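Local coordinates for mandalate racemase/muconate lactonizing enzyme (Unidentified, PDB 4E4U), which is a mandelate racemase/muconate lactonizing enzyme family member of the enolase superfamily that probably abstracts a proton alpha to a carboxylate of its substrate, at the interface of chains A and B. Residues are numbered along the deposited sequence; one frame, centred on the assembly and turned at random. Chains: chain A/B, Mandalate racemase/muconate lactonizing enzyme.

The interface of chains A and B. Residues chain A 71, 75, 264-265, 294; chain B 297, 300-301, 328.
The edge of the A:Tyr265 ring faces the B:Glu300 backbone carbonyl, CE1 to O 3.7 Å, in this two-fold symmetric interface between enolase-superfamily subunits; the two side chains cross obliquely, ring and carboxylate planes 90° apart. One face of the ring carries CG of A:Lys264, 4.1 Å above the plane and over its centre, while its edge points to water 2, which lies in the ring plane and links the phenol OH to that carbonyl. A:Arg75 NH1 directs an N-H at water 1, which lies in the guanidinium plane at its edge; NH1 also makes a weak bond to A:Tyr265 OH at the guanidinium edge. Every contact recurs with the chains exchanged; the structure alone does not show whether this dimer persists in solution.

The carboxylate of B:Glu300, on helix 289-301, takes different partners on its two oxygens. OE1 offers its syn lone pair to A:Lys294 NZ at 2.8 Å, both a hydrogen bond and a salt bridge; A:Lys294 runs extended beyond CG (chi3 -180°), bringing NZ to the carboxylate. The same NZ meets A:Glu71 OE2 on its syn side at 2.8 Å, tilted 27° from the carboxylate plane. The ammonium may thus offset repulsion between A:Glu71 OE2 and B:Glu300 OE1, 4.7 Å apart. OE2 instead binds water 1, and this water also holds A:Lys264 NZ; the direct ion pair between A:Lys264 NZ and OE2 is long, 4.0 Å.

Aliphatic stretches cross their partners at a slant: A:Lys294 CB lies 3.6 Å from B:Thr297 CG2, and A:Lys264 CG lies 3.7 Å from B:Val301 CG1. The B:Pro328 ring crosses the A:Glu71 carboxylate end roughly perpendicularly, presenting CG and CD to OE1.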
loop_
_atom_site.group_PDB
_atom_site.type_symbol
_atom_site.label_atom_id
_atom_site.label_comp_id
_atom_site.label_asym_id
_atom_site.label_seq_id
_atom_site.Cartn_x
_atom_site.Cartn_y
_atom_site.Cartn_z
ATOM N N GLU A 71 -26.315 -18.038 17.968
ATOM C CA GLU A 71 -24.852 -17.926 17.931
ATOM C C GLU A 71 -24.231 -19.301 18.126
ATOM O O GLU A 71 -23.328 -19.700 17.389
ATOM C CB GLU A 71 -24.326 -16.997 19.029
ATOM C CG GLU A 71 -24.576 -15.517 18.796
ATOM C CD GLU A 71 -23.520 -14.851 17.933
ATOM O OE1 GLU A 71 -22.559 -15.529 17.499
ATOM O OE2 GLU A 71 -23.634 -13.626 17.703
ATOM N N ARG A 75 -21.924 -21.338 15.432
ATOM C CA ARG A 75 -20.549 -21.708 15.763
ATOM C C ARG A 75 -20.345 -23.218 15.716
ATOM O O ARG A 75 -19.306 -23.685 15.247
ATOM C CB ARG A 75 -20.120 -21.164 17.132
ATOM C CG ARG A 75 -20.015 -19.637 17.231
ATOM C CD ARG A 75 -19.109 -19.011 16.176
ATOM N NE ARG A 75 -17.774 -19.593 16.148
ATOM C CZ ARG A 75 -16.798 -19.170 15.350
ATOM N NH1 ARG A 75 -17.004 -18.133 14.545
ATOM N NH2 ARG A 75 -15.613 -19.773 15.366
ATOM N N LYS A 264 -20.021 -14.019 7.202
ATOM C CA LYS A 264 -19.453 -12.688 7.325
ATOM C C LYS A 264 -17.971 -12.657 6.950
ATOM O O LYS A 264 -17.472 -11.627 6.516
ATOM C CB LYS A 264 -19.648 -12.176 8.748
ATOM C CG LYS A 264 -18.997 -13.051 9.814
ATOM C CD LYS A 264 -19.564 -12.717 11.194
ATOM C CE LYS A 264 -19.130 -13.712 12.259
ATOM N NZ LYS A 264 -19.701 -15.075 12.010
ATOM N N TYR A 265 -17.270 -13.774 7.106
ATOM C CA TYR A 265 -15.842 -13.804 6.802
ATOM C C TYR A 265 -15.566 -13.607 5.311
ATOM O O TYR A 265 -14.624 -12.920 4.932
ATOM C CB TYR A 265 -15.220 -15.102 7.309
ATOM C CG TYR A 265 -15.435 -15.302 8.790
ATOM C CD1 TYR A 265 -14.757 -14.518 9.720
ATOM C CD2 TYR A 265 -16.318 -16.266 9.265
ATOM C CE1 TYR A 265 -14.956 -14.694 11.084
ATOM C CE2 TYR A 265 -16.519 -16.446 10.623
ATOM C CZ TYR A 265 -15.834 -15.664 11.523
ATOM O OH TYR A 265 -16.040 -15.850 12.866
ATOM N N LYS A 294 -25.278 -9.675 10.360
ATOM C CA LYS A 294 -23.867 -9.342 10.525
ATOM C C LYS A 294 -23.247 -8.892 9.199
ATOM O O LYS A 294 -22.451 -7.950 9.158
ATOM C CB LYS A 294 -23.103 -10.527 11.121
ATOM C CG LYS A 294 -23.485 -10.785 12.571
ATOM C CD LYS A 294 -22.665 -11.899 13.215
ATOM C CE LYS A 294 -23.091 -12.123 14.670
ATOM N NZ LYS A 294 -22.332 -13.245 15.296
ATOM N N THR B 297 -19.409 -7.635 16.073
ATOM C CA THR B 297 -19.359 -8.273 14.761
ATOM C C THR B 297 -18.130 -7.840 13.958
ATOM O O THR B 297 -17.442 -8.679 13.350
ATOM C CB THR B 297 -20.644 -7.949 13.976
ATOM O OG1 THR B 297 -21.762 -8.549 14.643
ATOM C CG2 THR B 297 -20.565 -8.461 12.544
ATOM N N GLU B 300 -15.276 -9.628 15.287
ATOM C CA GLU B 300 -15.212 -11.035 14.872
ATOM C C GLU B 300 -14.463 -11.210 13.553
ATOM O O GLU B 300 -13.641 -12.115 13.409
ATOM C CB GLU B 300 -16.602 -11.636 14.705
ATOM C CG GLU B 300 -17.353 -11.906 15.984
ATOM C CD GLU B 300 -18.542 -12.804 15.719
ATOM O OE1 GLU B 300 -19.668 -12.284 15.608
ATOM O OE2 GLU B 300 -18.340 -14.031 15.595
ATOM N N VAL B 301 -14.749 -10.355 12.577
ATOM C CA VAL B 301 -14.171 -10.573 11.256
ATOM C C VAL B 301 -12.694 -10.210 11.210
ATOM O O VAL B 301 -11.989 -10.632 10.305
ATOM C CB VAL B 301 -14.966 -9.899 10.096
ATOM C CG1 VAL B 301 -16.365 -10.487 10.018
ATOM C CG2 VAL B 301 -14.992 -8.384 10.237
ATOM N N PRO B 328 -19.552 -14.390 20.991
ATOM C CA PRO B 328 -18.607 -15.507 20.880
ATOM C C PRO B 328 -17.142 -15.095 21.060
ATOM O O PRO B 328 -16.333 -15.915 21.476
ATOM C CB PRO B 328 -18.870 -16.046 19.467
ATOM C CG PRO B 328 -19.410 -14.869 18.707
ATOM C CD PRO B 328 -20.217 -14.084 19.709
HETATM O O HOH W 1 -19.339 -16.263 14.472
HETATM O O HOH W 2 -14.233 -14.616 14.659
#